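Local coordinates for protein putative hydrolase (Chloroflexus aurantiacus J-10-fl, PDB 3CMN) that is a putative hydrolase of the zincin-like metallopeptidase family, probably a zinc-dependent peptidase, captured here without bound metal, at residues V71-W82 and G154-R165. Residues are numbered along the deposited sequence; the frame is centred on the assembly and turned at random.
Sequences VSRIFVFDRREW and GSLYFVEPNIAR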
loop_
_atom_site.group_PDB
_atom_site.type_symbol
_atom_site.label_atom_id
_atom_site.label_comp_id
_atom_site.label_asym_id
_atom_site.label_seq_id
_atom_site.Cartn_x
_atom_site.Cartn_y
_atom_site.Cartn_z
ATOM N N VAL A 71 -11.258 -7.051 11.364
ATOM C CA VAL A 71 -9.875 -7.311 11.746
ATOM C C VAL A 71 -9.873 -7.881 13.158
ATOM O O VAL A 71 -9.983 -7.149 14.129
ATOM C CB VAL A 71 -9.023 -6.016 11.675
ATOM C CG1 VAL A 71 -7.583 -6.290 12.125
ATOM C CG2 VAL A 71 -9.028 -5.498 10.256
ATOM N N SER A 72 -9.766 -9.197 13.269
ATOM C CA SER A 72 -9.780 -9.835 14.579
ATOM C C SER A 72 -8.404 -10.198 15.102
ATOM O O SER A 72 -8.283 -10.677 16.220
ATOM C CB SER A 72 -10.672 -11.085 14.566
ATOM O OG SER A 72 -10.246 -12.029 13.603
ATOM N N ARG A 73 -7.369 -9.991 14.298
ATOM C CA ARG A 73 -6.008 -10.279 14.743
ATOM C C ARG A 73 -5.059 -9.174 14.302
ATOM O O ARG A 73 -5.272 -8.516 13.290
ATOM C CB ARG A 73 -5.505 -11.620 14.192
ATOM C CG ARG A 73 -6.253 -12.843 14.700
ATOM C CD ARG A 73 -5.493 -14.123 14.390
ATOM N NE ARG A 73 -4.387 -14.324 15.325
ATOM C CZ ARG A 73 -3.446 -15.258 15.189
ATOM N NH1 ARG A 73 -3.470 -16.073 14.141
ATOM N NH2 ARG A 73 -2.500 -15.396 16.117
ATOM N N ILE A 74 -4.024 -8.947 15.093
ATOM C CA ILE A 74 -3.028 -7.949 14.745
ATOM C C ILE A 74 -1.672 -8.516 15.108
ATOM O O ILE A 74 -1.510 -9.171 16.140
ATOM C CB ILE A 74 -3.252 -6.583 15.483
ATOM C CG1 ILE A 74 -3.351 -6.793 16.994
ATOM C CG2 ILE A 74 -4.499 -5.886 14.942
ATOM C CD1 ILE A 74 -2.014 -6.775 17.699
ATOM N N PHE A 75 -0.696 -8.290 14.245
ATOM C CA PHE A 75 0.635 -8.785 14.518
ATOM C C PHE A 75 1.636 -7.633 14.571
ATOM O O PHE A 75 1.623 -6.747 13.724
ATOM C CB PHE A 75 1.068 -9.775 13.434
ATOM C CG PHE A 75 0.023 -10.806 13.076
ATOM C CD1 PHE A 75 -0.676 -10.716 11.871
ATOM C CD2 PHE A 75 -0.242 -11.878 13.926
ATOM C CE1 PHE A 75 -1.630 -11.687 11.509
ATOM C CE2 PHE A 75 -1.191 -12.851 13.581
ATOM C CZ PHE A 75 -1.886 -12.754 12.365
ATOM N N VAL A 76 2.483 -7.645 15.595
ATOM C CA VAL A 76 3.542 -6.658 15.758
ATOM C C VAL A 76 4.758 -7.434 15.240
ATOM O O VAL A 76 5.158 -8.432 15.841
ATOM C CB VAL A 76 3.752 -6.294 17.267
ATOM C CG1 VAL A 76 4.874 -5.282 17.425
ATOM C CG2 VAL A 76 2.465 -5.736 17.849
ATOM N N PHE A 77 5.320 -7.005 14.115
ATOM C CA PHE A 77 6.472 -7.688 13.529
ATOM C C PHE A 77 7.791 -6.961 13.759
ATOM O O PHE A 77 7.828 -5.749 13.956
ATOM C CB PHE A 77 6.330 -7.811 11.994
ATOM C CG PHE A 77 5.347 -8.856 11.507
ATOM C CD1 PHE A 77 5.027 -8.908 10.146
ATOM C CD2 PHE A 77 4.763 -9.782 12.363
ATOM C CE1 PHE A 77 4.146 -9.853 9.636
ATOM C CE2 PHE A 77 3.874 -10.741 11.872
ATOM C CZ PHE A 77 3.561 -10.777 10.496
ATOM N N ASP A 78 8.877 -7.730 13.721
ATOM C CA ASP A 78 10.220 -7.164 13.776
ATOM C C ASP A 78 10.581 -7.414 12.304
ATOM O O ASP A 78 9.747 -7.933 11.548
ATOM C CB ASP A 78 11.155 -7.952 14.699
ATOM C CG ASP A 78 11.552 -9.289 14.119
ATOM O OD1 ASP A 78 10.700 -10.188 14.064
ATOM O OD2 ASP A 78 12.722 -9.444 13.701
ATOM N N ARG A 79 11.796 -7.073 11.889
ATOM C CA ARG A 79 12.179 -7.253 10.488
ATOM C C ARG A 79 12.272 -8.711 10.049
ATOM O O ARG A 79 11.982 -9.036 8.902
ATOM C CB ARG A 79 13.503 -6.536 10.210
ATOM C CG ARG A 79 13.406 -5.032 10.399
ATOM C CD ARG A 79 14.741 -4.353 10.223
ATOM N NE ARG A 79 14.646 -2.936 10.553
ATOM C CZ ARG A 79 15.692 -2.164 10.822
ATOM N NH1 ARG A 79 16.910 -2.679 10.802
ATOM N NH2 ARG A 79 15.515 -0.889 11.115
ATOM N N ARG A 80 12.667 -9.587 10.965
ATOM C CA ARG A 80 12.785 -10.997 10.643
ATOM C C ARG A 80 11.402 -11.598 10.392
ATOM O O ARG A 80 11.199 -12.352 9.433
ATOM C CB ARG A 80 13.480 -11.740 11.781
ATOM C CG ARG A 80 13.678 -13.212 11.505
ATOM C CD ARG A 80 14.386 -13.901 12.645
ATOM N NE ARG A 80 14.827 -15.234 12.244
ATOM C CZ ARG A 80 14.062 -16.322 12.248
ATOM N NH1 ARG A 80 12.796 -16.262 12.644
ATOM N NH2 ARG A 80 14.576 -17.475 11.845
ATOM N N GLU A 81 10.452 -11.266 11.258
ATOM C CA GLU A 81 9.099 -11.777 11.097
ATOM C C GLU A 81 8.466 -11.213 9.834
ATOM O O GLU A 81 7.730 -11.910 9.141
ATOM C CB GLU A 81 8.251 -11.443 12.320
ATOM C CG GLU A 81 8.763 -12.098 13.592
ATOM C CD GLU A 81 8.010 -11.644 14.820
ATOM O OE1 GLU A 81 7.819 -10.414 14.977
ATOM O OE2 GLU A 81 7.617 -12.511 15.632
ATOM N N TRP A 82 8.758 -9.958 9.518
ATOM C CA TRP A 82 8.194 -9.391 8.310
ATOM C C TRP A 82 8.669 -10.210 7.105
ATOM O O TRP A 82 7.884 -10.520 6.207
ATOM C CB TRP A 82 8.604 -7.923 8.140
ATOM C CG TRP A 82 8.032 -7.319 6.898
ATOM C CD1 TRP A 82 6.756 -6.868 6.717
ATOM C CD2 TRP A 82 8.693 -7.179 5.633
ATOM N NE1 TRP A 82 6.582 -6.459 5.416
ATOM C CE2 TRP A 82 7.752 -6.639 4.728
ATOM C CE3 TRP A 82 9.989 -7.457 5.176
ATOM C CZ2 TRP A 82 8.064 -6.372 3.386
ATOM C CZ3 TRP A 82 10.304 -7.192 3.844
ATOM C CH2 TRP A 82 9.339 -6.653 2.962
ATOM N N GLY A 154 -8.864 -10.027 7.684
ATOM C CA GLY A 154 -9.070 -10.397 9.074
ATOM C C GLY A 154 -7.968 -10.006 10.042
ATOM O O GLY A 154 -8.100 -10.212 11.249
ATOM N N SER A 155 -6.877 -9.445 9.534
ATOM C CA SER A 155 -5.775 -9.065 10.407
ATOM C C SER A 155 -4.903 -7.978 9.814
ATOM O O SER A 155 -4.989 -7.688 8.632
ATOM C CB SER A 155 -4.907 -10.290 10.692
ATOM O OG SER A 155 -4.320 -10.760 9.492
ATOM N N LEU A 156 -4.069 -7.370 10.652
ATOM C CA LEU A 156 -3.141 -6.337 10.207
ATOM C C LEU A 156 -1.855 -6.498 10.999
ATOM O O LEU A 156 -1.883 -6.931 12.150
ATOM C CB LEU A 156 -3.717 -4.938 10.451
ATOM C CG LEU A 156 -4.823 -4.444 9.512
ATOM C CD1 LEU A 156 -5.355 -3.111 10.008
ATOM C CD2 LEU A 156 -4.271 -4.282 8.097
ATOM N N TYR A 157 -0.724 -6.181 10.375
ATOM C CA TYR A 157 0.558 -6.260 11.074
ATOM C C TYR A 157 1.246 -4.919 10.991
ATOM O O TYR A 157 0.983 -4.126 10.092
ATOM C CB TYR A 157 1.466 -7.378 10.519
ATOM C CG TYR A 157 1.951 -7.219 9.081
ATOM C CD1 TYR A 157 2.892 -6.240 8.737
ATOM C CD2 TYR A 157 1.492 -8.079 8.072
ATOM C CE1 TYR A 157 3.366 -6.118 7.423
ATOM C CE2 TYR A 157 1.964 -7.968 6.751
ATOM C CZ TYR A 157 2.896 -6.987 6.434
ATOM O OH TYR A 157 3.339 -6.846 5.133
ATOM N N PHE A 158 2.116 -4.668 11.955
ATOM C CA PHE A 158 2.860 -3.426 12.027
ATOM C C PHE A 158 4.298 -3.799 12.328
ATOM O O PHE A 158 4.551 -4.593 13.224
ATOM C CB PHE A 158 2.296 -2.541 13.153
ATOM C CG PHE A 158 0.810 -2.280 13.033
ATOM C CD1 PHE A 158 -0.116 -3.219 13.464
ATOM C CD2 PHE A 158 0.340 -1.106 12.443
ATOM C CE1 PHE A 158 -1.495 -2.998 13.307
ATOM C CE2 PHE A 158 -1.030 -0.872 12.278
ATOM C CZ PHE A 158 -1.950 -1.823 12.712
ATOM N N VAL A 159 5.223 -3.282 11.546
ATOM C CA VAL A 159 6.629 -3.517 11.852
ATOM C C VAL A 159 7.158 -2.461 12.816
ATOM O O VAL A 159 7.816 -1.523 12.408
ATOM C CB VAL A 159 7.486 -3.546 10.575
ATOM C CG1 VAL A 159 8.859 -4.133 10.868
ATOM C CG2 VAL A 159 6.784 -4.335 9.480
ATOM N N GLU A 160 6.761 -2.565 14.080
ATOM C CA GLU A 160 6.980 -1.580 15.131
ATOM C C GLU A 160 8.410 -1.055 15.104
ATOM O O GLU A 160 8.589 0.155 15.378
ATOM C CB GLU A 160 6.655 -2.177 16.502
ATOM C CG GLU A 160 5.864 -1.249 17.411
ATOM C CD GLU A 160 6.738 -0.210 18.086
ATOM O OE1 GLU A 160 7.883 -0.546 18.455
ATOM O OE2 GLU A 160 6.277 0.940 18.246
ATOM N N PRO A 161 9.436 -1.861 14.898
ATOM C CA PRO A 161 10.805 -1.336 14.926
ATOM C C PRO A 161 11.024 -0.178 13.967
ATOM O O PRO A 161 11.606 0.836 14.346
ATOM C CB PRO A 161 11.655 -2.558 14.580
ATOM C CG PRO A 161 10.858 -3.702 15.170
ATOM C CD PRO A 161 9.433 -3.334 14.774
ATOM N N ASN A 162 10.557 -0.326 12.728
ATOM C CA ASN A 162 10.722 0.733 11.735
ATOM C C ASN A 162 9.783 1.897 12.041
ATOM O O ASN A 162 10.114 3.054 11.789
ATOM C CB ASN A 162 10.466 0.201 10.318
ATOM C CG ASN A 162 11.377 -0.958 9.959
ATOM O OD1 ASN A 162 12.307 -1.280 10.703
ATOM N ND2 ASN A 162 11.112 -1.599 8.818
ATOM N N ILE A 163 8.617 1.580 12.584
ATOM C CA ILE A 163 7.643 2.597 12.963
ATOM C C ILE A 163 8.252 3.475 14.072
ATOM O O ILE A 163 8.159 4.698 14.031
ATOM C CB ILE A 163 6.323 1.946 13.483
ATOM C CG1 ILE A 163 5.666 1.137 12.361
ATOM C CG2 ILE A 163 5.367 3.018 13.990
ATOM C CD1 ILE A 163 4.366 0.453 12.739
ATOM N N ALA A 164 8.884 2.829 15.050
ATOM C CA ALA A 164 9.516 3.524 16.167
ATOM C C ALA A 164 10.674 4.400 15.681
ATOM O O ALA A 164 10.856 5.519 16.158
ATOM C CB ALA A 164 10.018 2.514 17.195
ATOM N N ARG A 165 11.451 3.896 14.729
ATOM C CA ARG A 165 12.575 4.650 14.204
ATOM C C ARG A 165 12.144 5.880 13.412
ATOM O O ARG A 165 12.815 6.909 13.460
ATOM C CB ARG A 165 13.449 3.750 13.339
ATOM C CG ARG A 165 14.296 2.814 14.156
ATOM C CD ARG A 165 14.862 1.673 13.330
ATOM N NE ARG A 165 15.736 0.840 14.151
ATOM C CZ ARG A 165 15.346 0.209 15.258
ATOM N NH1 ARG A 165 14.090 0.306 15.682
ATOM N NH2 ARG A 165 16.222 -0.501 15.953
#
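S72 N and R73 N both donate to G154 O, which opens a short parallel ladder between strands 73-76 and 155-158. L156 N then binds R73 O, and F75 N binds L156 O at 2.8 Å. F77 N closes the ladder on F158 O at 2.7 Å.

An aromatic cluster of F77, Y157 and W82 forms where the face carrying F75 and Y157 meets the start of helix 79-92. The rings of F77 and Y157 form an offset stack, with centroids 4.7 Å apart and planes at 21°. CG of Y157 lies between its backbone N and carbonyl carbon (chi1 65°), which turns the ring against F77; CB sits over one face of the F77 ring in a CH-pi contact. W82 joins the cluster obliquely, its CD1 3.5 Å from Y157 CE1.

Polar side chains link the two helix starts. The extended R79 grips N162 OD1 side-on, through NE at 2.9 Å and NH2 at 3.3 Å. The oxygen lies in the guanidinium plane, and NE meets it on a lone pair. An alanine in place of R79 would probably leave N162 OD1 without both donors and weaken the tie between the helices. N162 ND2 is held by V138 O and A135 O.

The opposite face, with I74, V76, L156 and F158, is buried. I74 and V76 pack on helix 41-63. F158 stacks on Y48 and touches E185 of helix 174-193, whose HExxH pattern is consistent with a zincin metal site. The two-stranded sheet thus lies against the probable active-site helix.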